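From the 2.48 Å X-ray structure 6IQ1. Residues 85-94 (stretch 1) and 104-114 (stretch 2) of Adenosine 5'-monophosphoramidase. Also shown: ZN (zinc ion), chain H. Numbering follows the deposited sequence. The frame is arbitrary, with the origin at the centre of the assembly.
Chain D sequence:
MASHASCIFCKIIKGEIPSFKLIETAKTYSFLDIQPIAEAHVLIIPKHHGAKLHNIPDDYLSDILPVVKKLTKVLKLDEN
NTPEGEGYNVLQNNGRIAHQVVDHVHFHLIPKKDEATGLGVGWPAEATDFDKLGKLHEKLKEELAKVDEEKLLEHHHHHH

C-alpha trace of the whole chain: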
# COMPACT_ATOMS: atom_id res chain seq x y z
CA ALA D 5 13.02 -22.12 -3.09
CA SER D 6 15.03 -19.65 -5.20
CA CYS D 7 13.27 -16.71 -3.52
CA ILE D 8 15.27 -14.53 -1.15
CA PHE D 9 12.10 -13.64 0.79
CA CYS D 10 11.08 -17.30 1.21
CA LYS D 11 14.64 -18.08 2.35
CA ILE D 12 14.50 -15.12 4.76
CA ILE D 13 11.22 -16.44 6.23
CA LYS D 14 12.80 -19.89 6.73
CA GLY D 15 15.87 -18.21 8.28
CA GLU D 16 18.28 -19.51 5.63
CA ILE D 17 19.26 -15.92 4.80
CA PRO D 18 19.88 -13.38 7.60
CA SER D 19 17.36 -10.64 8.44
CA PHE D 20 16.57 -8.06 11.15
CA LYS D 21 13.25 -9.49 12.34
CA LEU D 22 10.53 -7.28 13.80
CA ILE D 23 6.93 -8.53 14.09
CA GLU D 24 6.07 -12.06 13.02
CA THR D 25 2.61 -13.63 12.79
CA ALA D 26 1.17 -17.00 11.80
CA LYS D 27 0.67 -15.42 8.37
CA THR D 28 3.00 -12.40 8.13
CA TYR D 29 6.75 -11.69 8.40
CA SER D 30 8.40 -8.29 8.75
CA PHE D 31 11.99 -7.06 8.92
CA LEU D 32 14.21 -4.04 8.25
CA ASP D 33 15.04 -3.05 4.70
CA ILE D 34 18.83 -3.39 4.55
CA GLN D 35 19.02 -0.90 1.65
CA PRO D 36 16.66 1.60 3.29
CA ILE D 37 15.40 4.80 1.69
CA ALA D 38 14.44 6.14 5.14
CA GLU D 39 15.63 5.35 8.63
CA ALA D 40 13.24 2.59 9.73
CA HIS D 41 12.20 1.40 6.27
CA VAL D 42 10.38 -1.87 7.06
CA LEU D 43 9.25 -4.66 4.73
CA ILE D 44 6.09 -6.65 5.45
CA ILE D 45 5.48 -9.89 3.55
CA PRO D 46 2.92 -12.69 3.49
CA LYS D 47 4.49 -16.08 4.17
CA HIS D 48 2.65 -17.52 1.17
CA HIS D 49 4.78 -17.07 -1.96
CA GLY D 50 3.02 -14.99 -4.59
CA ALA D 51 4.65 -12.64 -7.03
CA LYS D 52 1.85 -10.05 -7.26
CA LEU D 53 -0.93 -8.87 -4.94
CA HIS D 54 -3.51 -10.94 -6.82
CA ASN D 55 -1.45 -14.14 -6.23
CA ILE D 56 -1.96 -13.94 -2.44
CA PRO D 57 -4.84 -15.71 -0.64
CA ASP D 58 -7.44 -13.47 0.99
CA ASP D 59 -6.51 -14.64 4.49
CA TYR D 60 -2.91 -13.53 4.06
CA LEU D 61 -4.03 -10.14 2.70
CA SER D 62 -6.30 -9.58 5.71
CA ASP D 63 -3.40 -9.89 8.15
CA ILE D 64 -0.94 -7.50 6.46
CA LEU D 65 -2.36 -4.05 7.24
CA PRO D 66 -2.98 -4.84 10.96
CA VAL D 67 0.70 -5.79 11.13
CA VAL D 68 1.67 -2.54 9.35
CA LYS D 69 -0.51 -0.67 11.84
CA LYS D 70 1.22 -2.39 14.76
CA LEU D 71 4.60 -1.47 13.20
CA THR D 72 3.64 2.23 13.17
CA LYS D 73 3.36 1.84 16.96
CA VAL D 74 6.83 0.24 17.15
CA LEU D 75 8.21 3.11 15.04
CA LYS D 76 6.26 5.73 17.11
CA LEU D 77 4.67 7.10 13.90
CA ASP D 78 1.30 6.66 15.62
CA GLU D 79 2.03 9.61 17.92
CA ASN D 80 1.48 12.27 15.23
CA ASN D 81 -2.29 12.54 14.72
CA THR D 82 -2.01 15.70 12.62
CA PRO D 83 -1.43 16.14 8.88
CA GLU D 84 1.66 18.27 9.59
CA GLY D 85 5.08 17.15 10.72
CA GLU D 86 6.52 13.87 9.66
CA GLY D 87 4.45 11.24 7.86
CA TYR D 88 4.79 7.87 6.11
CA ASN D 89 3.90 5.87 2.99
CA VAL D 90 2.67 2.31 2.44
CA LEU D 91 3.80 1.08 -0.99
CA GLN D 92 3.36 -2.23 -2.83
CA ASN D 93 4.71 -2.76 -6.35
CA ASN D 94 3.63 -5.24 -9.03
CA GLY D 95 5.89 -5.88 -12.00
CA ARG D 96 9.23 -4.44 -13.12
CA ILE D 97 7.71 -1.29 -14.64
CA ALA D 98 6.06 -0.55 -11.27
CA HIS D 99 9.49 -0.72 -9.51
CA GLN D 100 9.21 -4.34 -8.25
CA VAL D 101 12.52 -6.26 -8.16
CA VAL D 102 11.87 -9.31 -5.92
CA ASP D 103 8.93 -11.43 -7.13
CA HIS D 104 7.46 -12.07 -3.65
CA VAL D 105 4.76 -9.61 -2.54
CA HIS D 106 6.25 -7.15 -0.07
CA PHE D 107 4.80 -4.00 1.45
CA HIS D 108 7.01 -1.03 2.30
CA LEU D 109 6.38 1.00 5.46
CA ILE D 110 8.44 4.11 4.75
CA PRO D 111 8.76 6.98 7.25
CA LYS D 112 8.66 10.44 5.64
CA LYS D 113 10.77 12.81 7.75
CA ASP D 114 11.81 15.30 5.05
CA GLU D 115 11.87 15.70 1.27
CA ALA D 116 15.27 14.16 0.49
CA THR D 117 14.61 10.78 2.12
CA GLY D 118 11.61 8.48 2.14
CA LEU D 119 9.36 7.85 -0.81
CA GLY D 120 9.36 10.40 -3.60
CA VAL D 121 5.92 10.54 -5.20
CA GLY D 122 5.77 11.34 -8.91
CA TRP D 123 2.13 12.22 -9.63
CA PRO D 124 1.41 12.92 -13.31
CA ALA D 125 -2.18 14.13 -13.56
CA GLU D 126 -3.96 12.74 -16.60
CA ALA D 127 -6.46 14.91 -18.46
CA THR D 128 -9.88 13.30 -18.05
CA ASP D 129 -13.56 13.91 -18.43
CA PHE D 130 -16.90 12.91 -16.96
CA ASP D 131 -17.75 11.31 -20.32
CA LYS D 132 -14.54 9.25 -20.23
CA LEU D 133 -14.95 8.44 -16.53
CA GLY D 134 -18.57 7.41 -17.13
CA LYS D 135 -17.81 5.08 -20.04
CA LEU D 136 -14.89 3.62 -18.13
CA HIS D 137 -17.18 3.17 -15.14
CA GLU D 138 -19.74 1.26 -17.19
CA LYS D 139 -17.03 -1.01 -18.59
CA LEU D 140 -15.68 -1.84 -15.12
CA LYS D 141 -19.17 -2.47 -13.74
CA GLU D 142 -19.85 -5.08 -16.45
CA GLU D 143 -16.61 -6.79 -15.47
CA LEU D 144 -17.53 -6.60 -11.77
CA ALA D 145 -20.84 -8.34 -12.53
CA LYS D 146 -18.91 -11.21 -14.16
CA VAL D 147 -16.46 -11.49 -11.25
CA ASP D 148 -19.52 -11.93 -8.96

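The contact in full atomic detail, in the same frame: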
# COMPACT_ATOMS: atom_id res chain seq x y z
N GLY D 85 3.99 17.88 10.11
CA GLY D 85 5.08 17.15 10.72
C GLY D 85 5.46 15.97 9.86
O GLY D 85 5.25 15.96 8.65
N GLU D 86 6.03 14.95 10.48
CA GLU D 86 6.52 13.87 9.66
C GLU D 86 5.37 12.89 9.40
O GLU D 86 4.39 12.81 10.16
CB GLU D 86 7.73 13.24 10.33
CG GLU D 86 8.09 11.89 9.91
CD GLU D 86 8.62 11.08 11.10
OE1 GLU D 86 7.98 10.99 12.18
OE2 GLU D 86 9.60 10.42 10.92
N GLY D 87 5.47 12.18 8.28
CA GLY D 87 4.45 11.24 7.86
C GLY D 87 5.04 9.91 7.43
O GLY D 87 6.13 9.54 7.89
N TYR D 88 4.33 9.17 6.57
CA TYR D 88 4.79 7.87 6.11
C TYR D 88 3.94 7.38 4.93
O TYR D 88 2.80 7.83 4.73
CB TYR D 88 4.81 6.82 7.24
CG TYR D 88 3.50 6.53 7.96
CD1 TYR D 88 3.10 7.29 9.05
CD2 TYR D 88 2.70 5.45 7.58
CE1 TYR D 88 1.93 7.02 9.73
CE2 TYR D 88 1.53 5.15 8.26
CZ TYR D 88 1.14 5.94 9.34
OH TYR D 88 -0.03 5.66 10.00
N ASN D 89 4.53 6.46 4.16
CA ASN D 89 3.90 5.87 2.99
C ASN D 89 3.85 4.35 3.12
O ASN D 89 4.77 3.72 3.66
CB ASN D 89 4.65 6.26 1.73
CG ASN D 89 4.53 7.73 1.42
OD1 ASN D 89 5.42 8.52 1.78
ND2 ASN D 89 3.42 8.12 0.77
N VAL D 90 2.76 3.76 2.62
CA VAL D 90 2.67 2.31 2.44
C VAL D 90 2.67 2.07 0.93
O VAL D 90 1.80 2.59 0.22
CB VAL D 90 1.43 1.73 3.13
CG1 VAL D 90 1.44 0.18 3.09
CG2 VAL D 90 1.37 2.20 4.58
N LEU D 91 3.66 1.32 0.44
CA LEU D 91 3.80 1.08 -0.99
C LEU D 91 3.92 -0.41 -1.28
O LEU D 91 4.60 -1.14 -0.56
CB LEU D 91 5.02 1.81 -1.55
CG LEU D 91 5.29 1.65 -3.05
CD1 LEU D 91 4.11 2.19 -3.83
CD2 LEU D 91 6.59 2.37 -3.44
N GLN D 92 3.26 -0.85 -2.34
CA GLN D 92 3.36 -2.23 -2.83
C GLN D 92 3.41 -2.19 -4.35
O GLN D 92 2.58 -1.53 -4.98
CB GLN D 92 2.17 -3.08 -2.35
CG GLN D 92 2.43 -4.57 -2.41
CD GLN D 92 1.87 -5.20 -3.65
OE1 GLN D 92 0.85 -4.75 -4.17
NE2 GLN D 92 2.53 -6.24 -4.16
N ASN D 93 4.40 -2.88 -4.93
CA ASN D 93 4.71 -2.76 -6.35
C ASN D 93 4.54 -4.10 -7.06
O ASN D 93 4.93 -5.15 -6.53
CB ASN D 93 6.14 -2.27 -6.58
CG ASN D 93 6.47 -1.00 -5.80
OD1 ASN D 93 5.65 -0.08 -5.66
ND2 ASN D 93 7.71 -0.93 -5.31
N ASN D 94 3.99 -4.04 -8.27
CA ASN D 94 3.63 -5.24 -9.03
C ASN D 94 4.21 -5.13 -10.44
O ASN D 94 3.70 -4.37 -11.28
CB ASN D 94 2.12 -5.41 -9.04
CG ASN D 94 1.58 -5.62 -7.64
OD1 ASN D 94 1.47 -6.75 -7.18
ND2 ASN D 94 1.30 -4.52 -6.94
N HIS D 104 8.28 -11.66 -4.78
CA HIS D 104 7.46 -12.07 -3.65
C HIS D 104 6.82 -10.80 -3.07
O HIS D 104 7.53 -9.86 -2.72
CB HIS D 104 8.32 -12.79 -2.60
CG HIS D 104 7.55 -13.32 -1.43
ND1 HIS D 104 7.62 -14.64 -1.03
CD2 HIS D 104 6.74 -12.71 -0.53
CE1 HIS D 104 6.88 -14.83 0.04
NE2 HIS D 104 6.33 -13.67 0.37
N VAL D 105 5.49 -10.78 -3.01
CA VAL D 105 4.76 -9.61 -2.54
C VAL D 105 5.38 -9.08 -1.26
O VAL D 105 5.54 -9.81 -0.28
CB VAL D 105 3.27 -9.97 -2.34
CG1 VAL D 105 2.50 -8.84 -1.59
CG2 VAL D 105 2.63 -10.26 -3.67
N HIS D 106 5.74 -7.80 -1.27
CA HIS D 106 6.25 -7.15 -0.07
C HIS D 106 5.70 -5.74 -0.00
O HIS D 106 5.67 -5.02 -1.01
CB HIS D 106 7.79 -7.12 -0.01
CG HIS D 106 8.45 -6.59 -1.24
ND1 HIS D 106 8.37 -7.22 -2.47
CD2 HIS D 106 9.26 -5.51 -1.43
CE1 HIS D 106 9.07 -6.53 -3.36
NE2 HIS D 106 9.62 -5.50 -2.76
N PHE D 107 5.27 -5.35 1.18
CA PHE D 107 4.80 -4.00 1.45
C PHE D 107 5.92 -3.19 2.09
O PHE D 107 6.65 -3.71 2.94
CB PHE D 107 3.57 -4.07 2.38
CG PHE D 107 2.31 -4.50 1.68
CD1 PHE D 107 2.05 -5.83 1.46
CD2 PHE D 107 1.39 -3.55 1.22
CE1 PHE D 107 0.89 -6.23 0.80
CE2 PHE D 107 0.24 -3.93 0.57
CZ PHE D 107 -0.01 -5.27 0.35
N HIS D 108 6.06 -1.94 1.68
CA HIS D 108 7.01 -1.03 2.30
C HIS D 108 6.28 -0.10 3.27
O HIS D 108 5.29 0.54 2.91
CB HIS D 108 7.74 -0.16 1.26
CG HIS D 108 8.46 -0.93 0.19
ND1 HIS D 108 9.80 -1.22 0.25
CD2 HIS D 108 8.01 -1.46 -0.98
CE1 HIS D 108 10.15 -1.90 -0.83
NE2 HIS D 108 9.08 -2.06 -1.59
N LEU D 109 6.78 -0.03 4.50
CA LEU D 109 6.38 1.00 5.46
C LEU D 109 7.53 2.00 5.52
O LEU D 109 8.59 1.68 6.07
CB LEU D 109 6.08 0.41 6.84
CG LEU D 109 5.91 1.49 7.91
CD1 LEU D 109 4.78 2.45 7.55
CD2 LEU D 109 5.66 0.90 9.28
N ILE D 110 7.33 3.18 4.94
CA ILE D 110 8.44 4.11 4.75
C ILE D 110 8.18 5.41 5.49
O ILE D 110 7.31 6.18 5.08
CB ILE D 110 8.69 4.41 3.27
CG1 ILE D 110 8.64 3.15 2.43
CG2 ILE D 110 10.01 5.13 3.12
CD1 ILE D 110 8.57 3.45 0.93
N PRO D 111 8.91 5.69 6.57
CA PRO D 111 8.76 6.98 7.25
C PRO D 111 9.13 8.15 6.34
O PRO D 111 10.03 8.04 5.50
CB PRO D 111 9.71 6.85 8.44
CG PRO D 111 9.68 5.34 8.74
CD PRO D 111 9.67 4.72 7.38
N LYS D 112 8.41 9.26 6.48
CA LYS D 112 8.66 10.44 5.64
C LYS D 112 9.02 11.62 6.54
O LYS D 112 8.14 12.36 6.97
CB LYS D 112 7.44 10.77 4.75
CG LYS D 112 7.67 11.92 3.77
CD LYS D 112 8.52 11.47 2.60
CE LYS D 112 8.78 12.59 1.61
NZ LYS D 112 9.74 12.17 0.55
N LYS D 113 10.31 11.79 6.81
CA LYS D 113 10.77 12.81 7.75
C LYS D 113 11.13 14.13 7.09
O LYS D 113 11.13 15.18 7.75
CB LYS D 113 11.97 12.28 8.54
CG LYS D 113 11.62 11.19 9.56
CD LYS D 113 12.87 10.65 10.25
CE LYS D 113 12.78 10.80 11.77
NZ LYS D 113 13.75 9.90 12.45
N ASP D 114 11.44 14.11 5.80
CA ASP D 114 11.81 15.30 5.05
C ASP D 114 11.61 14.98 3.57
O ASP D 114 11.07 13.93 3.22
CB ASP D 114 13.26 15.70 5.35
CG ASP D 114 14.24 14.57 5.11
OD1 ASP D 114 14.49 14.24 3.93
OD2 ASP D 114 14.72 13.99 6.11
ZN ZN H . 8.98 -16.15 -1.98
O HOH W 1 7.84 7.94 2.69
O HOH W 2 5.65 -6.62 -4.26
O HOH W 3 9.29 -3.30 -4.49
O HOH W 4 6.53 -3.97 -3.11

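Strands 87-94 and 107-112 pair antiparallel, their N-to-C directions 155° apart, and bury 809 Å² between the two stretches. Three hydrogen-bonded pairs carry the ladder, and in each both backbone groups are satisfied by the partner. Gly87 N donates to Lys112 O at 3.0 Å, and Lys112 N returns to Gly87 O at 2.7 Å. Asn89 N to Ile110 O and Ile110 N to Asn89 O are both 2.9 Å. In the third pair, Leu91 N reaches His108 O at 3.1 Å and His108 N reaches Leu91 O at 2.8 Å, the latter nearly linear at 173°. Between these pairs, alpha carbons approach the same carbonyls: Tyr88 CA lies 3.2 Å from Ile110 O, and Val90 CA 3.2 Å from His108 O, so these oxygens receive a CA-H...O contact besides their amide hydrogen bond.

Beyond Leu91 and His108, water takes over from direct pairing. One water accepts from Asn93 N (3.0 Å to the water O) and donates to His106 O (2.5 Å from the water O), bridging two backbone groups too far apart to bond directly. A second accepts from His106 N at 3.2 Å from its O and donates to Asn93 O at 2.8 Å; Gln92 NE2 adds a weak bond to it. A third water accepts from Asn93 ND2 (3.0 Å to its O), receives a weak bond from His106 NE2, and also bonds His108 NE2. It thereby links side chains whose direct approach, Asn93 ND2 to His108 NE2, is 4.1 Å. Back at the middle pair of the ladder, another water donates to both Asn89 OD1 (2.6 Å from the water O) and Ile110 O (3.0 Å), tying a side chain to the opposite backbone.

The Gln92 amide is also satisfied within its own strand: Asn94 ND2 donates to Gln92 OE1 at 2.8 Å, and Gln92 NE2 donates to Asn94 OD1 at 3.2 Å, a reciprocal amide pair. The aliphatic part of Gln92 meanwhile covers one face of the Phe107 ring, with CG of Gln92 3.7 Å from the ring centroid and only 8° off its normal. On this same side of the sheet, Val90 CG1 lies 4.2 Å from Phe107 CD2, and Tyr88 CD2 packs 3.7 Å from Leu109 CD1, while Tyr88 OH finds its hydrogen bond elsewhere in the structure.

In the second stretch, His106 ND1 donates to His104 O at 2.8 Å, and His104 ND1 binds the zinc ion ZN at 2.2 Å.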